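Local coordinates for amino acid amide racemase (Ochrobactrum anthropi, PDB 6GIO), which belongs to the class-III aminotransferase family and binds pyridoxal-5'-phosphate in an assembly of two copies of the chain, at residues 112-117 with 274-279; 138-143 with 203-208. All coordinates share one frame; numbering follows the deposited sequence.

Overall arrangement
Following the chain from the N terminus, strand 104-109 leads into helix 112-127, whose first turn opens contact 1. After strand 131-135 comes the loop 138-143, and strand 199-204 then brings residues 203-208 back beside it, so contact 2 closes a loop whose ends are 60 residues apart along the chain. Contact 1 closes later, when strand 276-281 returns to the helix start, and contact 2 is therefore wholly enclosed within that larger loop. Both reach the same seven-stranded mixed sheet and both touch pyridoxal-5'-phosphate, contact 1 through its phosphate-binding helix start. They also meet directly: Ser-113 OG lies 3.0 Å from Asn-142 N, a probable hydrogen bond.

Contact 1 of 2, residues 112-117 with 274-279; sequences GSDAND and PLSAVV. With PLP (pyridoxal-5'-phosphate), chain G.
Ala-115 packs against Ser-276 and Val-278 where the first turn of helix 112-127 lies on strand 276-281, part of the mixed sheet of the fold-type I PLP enzymes. The short axes run 7.5 Å apart and only 26° from parallel. Packing is closest around Ala-115, whose methyl points at the strand: Val-278 CG2 reaches 3.4 Å from Ala-115 O and 3.9 Å from Ala-115 CB, while Ser-276 OG touches the same CB at 3.6 Å. Trp-107 of the adjoining strand also touches Ala-115 and Val-278.

The polar margin is less settled. Ser-276 OG sits between its backbone N and carbonyl carbon (chi1 68°), which aims it at the helix; it lies 3.0 Å from Asp-114 OD1, but Ser-111 O is a competing, weak acceptor for the one proton. The firmer partner of Asp-114 is His-110 N, bonded to OD2. At Gly-112 the strand makes a peripheral touch, Gly-112 N to Ser-276 CB 4.2 Å. There is no solvent side, because every touching residue is buried.

Ser-113 turns away from the strand toward the cofactor, whose pocket also includes Asn-116. The helix start thus presents backbone N-H groups to the phosphate, where the helix dipole would favour its negative charge: Gly-112 N donates to PLP O1P at 3.1 Å, and Ser-113 N to PLP O3P at 2.9 Å with an N-H...O angle of 146°.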
loop_
_atom_site.group_PDB
_atom_site.type_symbol
_atom_site.label_atom_id
_atom_site.label_comp_id
_atom_site.label_asym_id
_atom_site.label_seq_id
_atom_site.Cartn_x
_atom_site.Cartn_y
_atom_site.Cartn_z
ATOM N N GLY C 112 1.889 1.752 6.766
ATOM C CA GLY C 112 1.609 2.855 7.716
ATOM C C GLY C 112 1.037 4.075 6.999
ATOM O O GLY C 112 0.083 4.707 7.471
ATOM N N SER C 113 1.589 4.371 5.826
ATOM C CA SER C 113 1.164 5.511 5.012
ATOM C C SER C 113 -0.249 5.428 4.550
ATOM O O SER C 113 -0.938 6.442 4.565
ATOM C CB SER C 113 2.043 5.647 3.747
ATOM O OG SER C 113 3.419 5.764 4.130
ATOM N N ASP C 114 -0.687 4.267 4.082
ATOM C CA ASP C 114 -2.076 4.130 3.605
ATOM C C ASP C 114 -3.091 4.087 4.799
ATOM O O ASP C 114 -4.229 4.585 4.685
ATOM C CB ASP C 114 -2.258 3.016 2.524
ATOM C CG ASP C 114 -2.228 1.531 3.047
ATOM O OD1 ASP C 114 -2.444 1.246 4.224
ATOM O OD2 ASP C 114 -2.063 0.608 2.186
ATOM N N ALA C 115 -2.616 3.594 5.943
ATOM C CA ALA C 115 -3.434 3.518 7.170
ATOM C C ALA C 115 -3.676 4.891 7.739
ATOM O O ALA C 115 -4.819 5.217 8.159
ATOM C CB ALA C 115 -2.785 2.597 8.191
ATOM N N ASN C 116 -2.644 5.724 7.753
ATOM C CA ASN C 116 -2.845 7.098 8.201
ATOM C C ASN C 116 -3.614 7.951 7.167
ATOM O O ASN C 116 -4.340 8.894 7.535
ATOM C CB ASN C 116 -1.516 7.791 8.584
ATOM C CG ASN C 116 -0.957 7.316 9.907
ATOM O OD1 ASN C 116 0.218 6.917 9.991
ATOM N ND2 ASN C 116 -1.786 7.328 10.945
ATOM N N ASP C 117 -3.468 7.633 5.890
ATOM C CA ASP C 117 -4.263 8.307 4.872
ATOM C C ASP C 117 -5.755 7.983 5.091
ATOM O O ASP C 117 -6.613 8.866 5.076
ATOM C CB ASP C 117 -3.805 7.892 3.489
ATOM C CG ASP C 117 -4.408 8.757 2.404
ATOM O OD1 ASP C 117 -4.846 9.891 2.685
ATOM O OD2 ASP C 117 -4.448 8.316 1.262
ATOM N N PRO C 274 3.620 -7.028 3.757
ATOM C CA PRO C 274 2.976 -5.727 3.878
ATOM C C PRO C 274 1.616 -5.818 4.544
ATOM O O PRO C 274 0.712 -6.413 3.981
ATOM C CB PRO C 274 2.776 -5.308 2.422
ATOM C CG PRO C 274 3.750 -6.123 1.654
ATOM C CD PRO C 274 3.711 -7.451 2.351
ATOM N N LEU C 275 1.461 -5.238 5.718
ATOM C CA LEU C 275 0.142 -5.210 6.357
ATOM C C LEU C 275 0.035 -4.019 7.324
ATOM O O LEU C 275 0.949 -3.765 8.177
ATOM C CB LEU C 275 -0.064 -6.518 7.123
ATOM C CG LEU C 275 -1.260 -6.712 8.072
ATOM C CD1 LEU C 275 -2.547 -6.757 7.278
ATOM C CD2 LEU C 275 -1.103 -8.013 8.833
ATOM N N SER C 276 -1.103 -3.325 7.244
ATOM C CA SER C 276 -1.423 -2.269 8.202
ATOM C C SER C 276 -2.868 -2.424 8.675
ATOM O O SER C 276 -3.646 -3.196 8.097
ATOM C CB SER C 276 -1.205 -0.895 7.580
ATOM O OG SER C 276 -2.142 -0.576 6.525
ATOM N N ALA C 277 -3.228 -1.691 9.714
ATOM C CA ALA C 277 -4.609 -1.699 10.186
ATOM C C ALA C 277 -4.969 -0.449 10.933
ATOM O O ALA C 277 -4.100 0.189 11.513
ATOM C CB ALA C 277 -4.899 -2.909 11.036
ATOM N N VAL C 278 -6.270 -0.142 10.934
ATOM C CA VAL C 278 -6.838 0.943 11.709
ATOM C C VAL C 278 -7.961 0.364 12.572
ATOM O O VAL C 278 -8.890 -0.311 12.090
ATOM C CB VAL C 278 -7.404 2.061 10.814
ATOM C CG1 VAL C 278 -8.051 3.160 11.641
ATOM C CG2 VAL C 278 -6.307 2.675 9.953
ATOM N N VAL C 279 -7.869 0.593 13.865
ATOM C CA VAL C 279 -8.919 0.120 14.802
ATOM C C VAL C 279 -9.573 1.377 15.291
ATOM O O VAL C 279 -8.878 2.284 15.710
ATOM C CB VAL C 279 -8.332 -0.677 15.997
ATOM C CG1 VAL C 279 -9.406 -1.051 17.003
ATOM C CG2 VAL C 279 -7.681 -1.932 15.480
HETATM N N1 PLP G . 3.731 6.120 11.055
HETATM C C2 PLP G . 4.858 5.896 11.774
HETATM C C2A PLP G . 4.990 6.297 13.211
HETATM C C3 PLP G . 6.038 5.247 11.148
HETATM O O3 PLP G . 7.147 5.040 11.869
HETATM C C4 PLP G . 5.975 4.801 9.742
HETATM C C4A PLP G . 7.152 4.133 9.109
HETATM C C5 PLP G . 4.672 5.089 9.045
HETATM C C6 PLP G . 3.636 5.735 9.754
HETATM C C5A PLP G . 4.510 4.733 7.576
HETATM O O4P PLP G . 4.774 3.362 7.254
HETATM P P PLP G . 5.145 2.918 5.765
HETATM O O1P PLP G . 4.820 1.457 5.792
HETATM O O2P PLP G . 6.626 3.196 5.578
HETATM O O3P PLP G . 4.214 3.709 4.857
#

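Contact 2 of 2, residues 138-143 with 203-208; sequences SYHGNL and FIEPIL. With PLP (pyridoxal-5'-phosphate), chain G.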
loop_
_atom_site.group_PDB
_atom_site.type_symbol
_atom_site.label_atom_id
_atom_site.label_comp_id
_atom_site.label_asym_id
_atom_site.label_seq_id
_atom_site.Cartn_x
_atom_site.Cartn_y
_atom_site.Cartn_z
ATOM N N SER C 138 6.870 14.661 13.357
ATOM C CA SER C 138 6.088 13.452 13.262
ATOM C C SER C 138 6.168 12.919 11.822
ATOM O O SER C 138 6.320 13.672 10.868
ATOM C CB SER C 138 4.632 13.709 13.646
ATOM O OG SER C 138 3.964 14.340 12.590
ATOM N N TYR C 139 6.084 11.606 11.702
ATOM C CA TYR C 139 6.185 10.940 10.433
ATOM C C TYR C 139 5.038 9.969 10.441
ATOM O O TYR C 139 5.100 8.967 11.131
ATOM C CB TYR C 139 7.539 10.240 10.310
ATOM C CG TYR C 139 7.770 9.650 8.954
ATOM C CD1 TYR C 139 7.136 8.459 8.578
ATOM C CD2 TYR C 139 8.644 10.242 8.052
ATOM C CE1 TYR C 139 7.343 7.895 7.336
ATOM C CE2 TYR C 139 8.864 9.675 6.795
ATOM C CZ TYR C 139 8.194 8.496 6.445
ATOM O OH TYR C 139 8.361 7.905 5.198
ATOM N N HIS C 140 3.968 10.317 9.726
ATOM C CA HIS C 140 2.787 9.452 9.598
ATOM C C HIS C 140 2.681 8.755 8.217
ATOM O O HIS C 140 1.757 7.972 7.986
ATOM C CB HIS C 140 1.535 10.250 9.917
ATOM C CG HIS C 140 1.496 10.740 11.330
ATOM N ND1 HIS C 140 1.506 9.881 12.409
ATOM C CD2 HIS C 140 1.471 11.993 11.843
ATOM C CE1 HIS C 140 1.511 10.591 13.528
ATOM N NE2 HIS C 140 1.465 11.872 13.214
ATOM N N GLY C 141 3.608 9.056 7.308
ATOM C CA GLY C 141 3.698 8.363 6.044
ATOM C C GLY C 141 4.258 9.204 4.894
ATOM O O GLY C 141 4.560 10.386 5.078
ATOM N N ASN C 142 4.389 8.589 3.712
ATOM C CA ASN C 142 4.926 9.253 2.534
ATOM C C ASN C 142 4.011 9.159 1.301
ATOM O O ASN C 142 4.469 9.264 0.146
ATOM C CB ASN C 142 6.334 8.738 2.198
ATOM C CG ASN C 142 7.273 9.856 1.774
ATOM O OD1 ASN C 142 7.013 11.034 2.041
ATOM N ND2 ASN C 142 8.381 9.505 1.165
ATOM N N LEU C 143 2.716 8.988 1.558
ATOM C CA LEU C 143 1.696 9.187 0.528
ATOM C C LEU C 143 1.011 10.513 0.830
ATOM O O LEU C 143 1.047 11.044 1.972
ATOM C CB LEU C 143 0.672 8.036 0.465
ATOM C CG LEU C 143 1.322 6.658 0.235
ATOM C CD1 LEU C 143 0.269 5.557 0.340
ATOM C CD2 LEU C 143 2.091 6.556 -1.082
ATOM N N PHE C 203 -3.183 13.598 16.197
ATOM C CA PHE C 203 -2.342 12.446 15.916
ATOM C C PHE C 203 -1.112 12.414 16.776
ATOM O O PHE C 203 -0.293 13.367 16.753
ATOM C CB PHE C 203 -1.901 12.440 14.473
ATOM C CG PHE C 203 -2.930 11.901 13.515
ATOM C CD1 PHE C 203 -4.042 12.652 13.187
ATOM C CD2 PHE C 203 -2.739 10.653 12.891
ATOM C CE1 PHE C 203 -4.984 12.170 12.268
ATOM C CE2 PHE C 203 -3.653 10.173 11.983
ATOM C CZ PHE C 203 -4.785 10.930 11.659
ATOM N N ILE C 204 -0.930 11.286 17.455
ATOM C CA ILE C 204 0.108 11.135 18.503
ATOM C C ILE C 204 1.000 9.941 18.212
ATOM O O ILE C 204 0.491 8.792 18.164
ATOM C CB ILE C 204 -0.526 10.872 19.885
ATOM C CG1 ILE C 204 -1.335 12.064 20.375
ATOM C CG2 ILE C 204 0.536 10.516 20.912
ATOM C CD1 ILE C 204 -2.203 11.735 21.591
ATOM N N GLU C 205 2.292 10.191 17.977
ATOM C CA GLU C 205 3.292 9.153 18.142
ATOM C C GLU C 205 3.674 9.069 19.645
ATOM O O GLU C 205 4.110 10.071 20.226
ATOM C CB GLU C 205 4.575 9.481 17.354
ATOM C CG GLU C 205 4.458 9.565 15.843
ATOM C CD GLU C 205 5.830 9.595 15.175
ATOM O OE1 GLU C 205 6.182 10.551 14.499
ATOM O OE2 GLU C 205 6.586 8.646 15.327
ATOM N N PRO C 206 3.555 7.885 20.263
ATOM C CA PRO C 206 3.911 7.726 21.685
ATOM C C PRO C 206 5.408 7.738 21.965
ATOM O O PRO C 206 5.808 7.954 23.088
ATOM C CB PRO C 206 3.274 6.408 22.078
ATOM C CG PRO C 206 3.170 5.626 20.807
ATOM C CD PRO C 206 3.064 6.622 19.674
ATOM N N ILE C 207 6.212 7.516 20.948
ATOM C CA ILE C 207 7.631 7.876 20.929
ATOM C C ILE C 207 7.806 8.478 19.572
ATOM O O ILE C 207 7.342 7.919 18.583
ATOM C CB ILE C 207 8.560 6.642 21.046
ATOM C CG1 ILE C 207 8.298 5.954 22.377
ATOM C CG2 ILE C 207 10.018 7.063 20.905
ATOM C CD1 ILE C 207 8.947 4.605 22.559
ATOM N N LEU C 208 8.431 9.637 19.499
ATOM C CA LEU C 208 8.565 10.311 18.231
ATOM C C LEU C 208 9.697 9.601 17.514
ATOM O O LEU C 208 10.820 9.672 17.973
ATOM C CB LEU C 208 8.906 11.774 18.464
ATOM C CG LEU C 208 8.970 12.687 17.237
ATOM C CD1 LEU C 208 7.565 13.110 16.864
ATOM C CD2 LEU C 208 9.848 13.885 17.508
HETATM N N1 PLP G . 3.731 6.120 11.055
HETATM C C2 PLP G . 4.858 5.896 11.774
HETATM C C2A PLP G . 4.990 6.297 13.211
HETATM C C3 PLP G . 6.038 5.247 11.148
HETATM O O3 PLP G . 7.147 5.040 11.869
HETATM C C4 PLP G . 5.975 4.801 9.742
HETATM C C4A PLP G . 7.152 4.133 9.109
HETATM C C5 PLP G . 4.672 5.089 9.045
HETATM C C6 PLP G . 3.636 5.735 9.754
HETATM C C5A PLP G . 4.510 4.733 7.576
HETATM O O4P PLP G . 4.774 3.362 7.254
HETATM P P PLP G . 5.145 2.918 5.765
HETATM O O1P PLP G . 4.820 1.457 5.792
HETATM O O2P PLP G . 6.626 3.196 5.578
HETATM O O3P PLP G . 4.214 3.709 4.857
HETATM O O HOH W 1 1.958 13.816 15.236
#
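His-140, Glu-205 and Phe-203 bury the most surface here, joining the loop after strand 131-135 to the end of strand 199-204 in the cofactor-binding domain. The His-140 and Phe-203 rings form an edge-to-face pair, centroids 5.4 Å apart and planes at 59°, in which the phenyl edge meets the imidazole face. Phe-203 CD2 stands 4.2 Å above the centre of the His-140 ring, and the Phe-203 CB methylene comes within 3.6 Å of His-140 NE2. A water at the imidazole edge, in its plane, lies 2.8 Å from NE2 and donates to Phe-203 O, tying ring to strand. On the other nitrogen, ND1, the bond goes to Asp-238.

Glu-205 extends past the imidazole (chi2 -168°), its CG 3.9 Å from His-140 CE1. Its carboxylate then meets the backbone of the loop: Tyr-139 N donates to Glu-205 OE1 at 3.0 Å with an N-H...O angle of 156°, approaching from above the carboxylate plane. The other oxygen is bonded to Ser-209 OG and lies 3.5 Å from the PLP methyl, Glu-205 OE2 to PLP C2A. Leu-208 CD1 covers the backbone at Ser-138.

With a phenyl edge over one face, the His-140 ring has its rotation restrained by Asp-238 at ND1 and the water at NE2, while the buried carboxylate of Glu-205 has a hydrogen-bond partner at each oxygen, which is consistent with its being held beside the pyridoxal-5'-phosphate methyl.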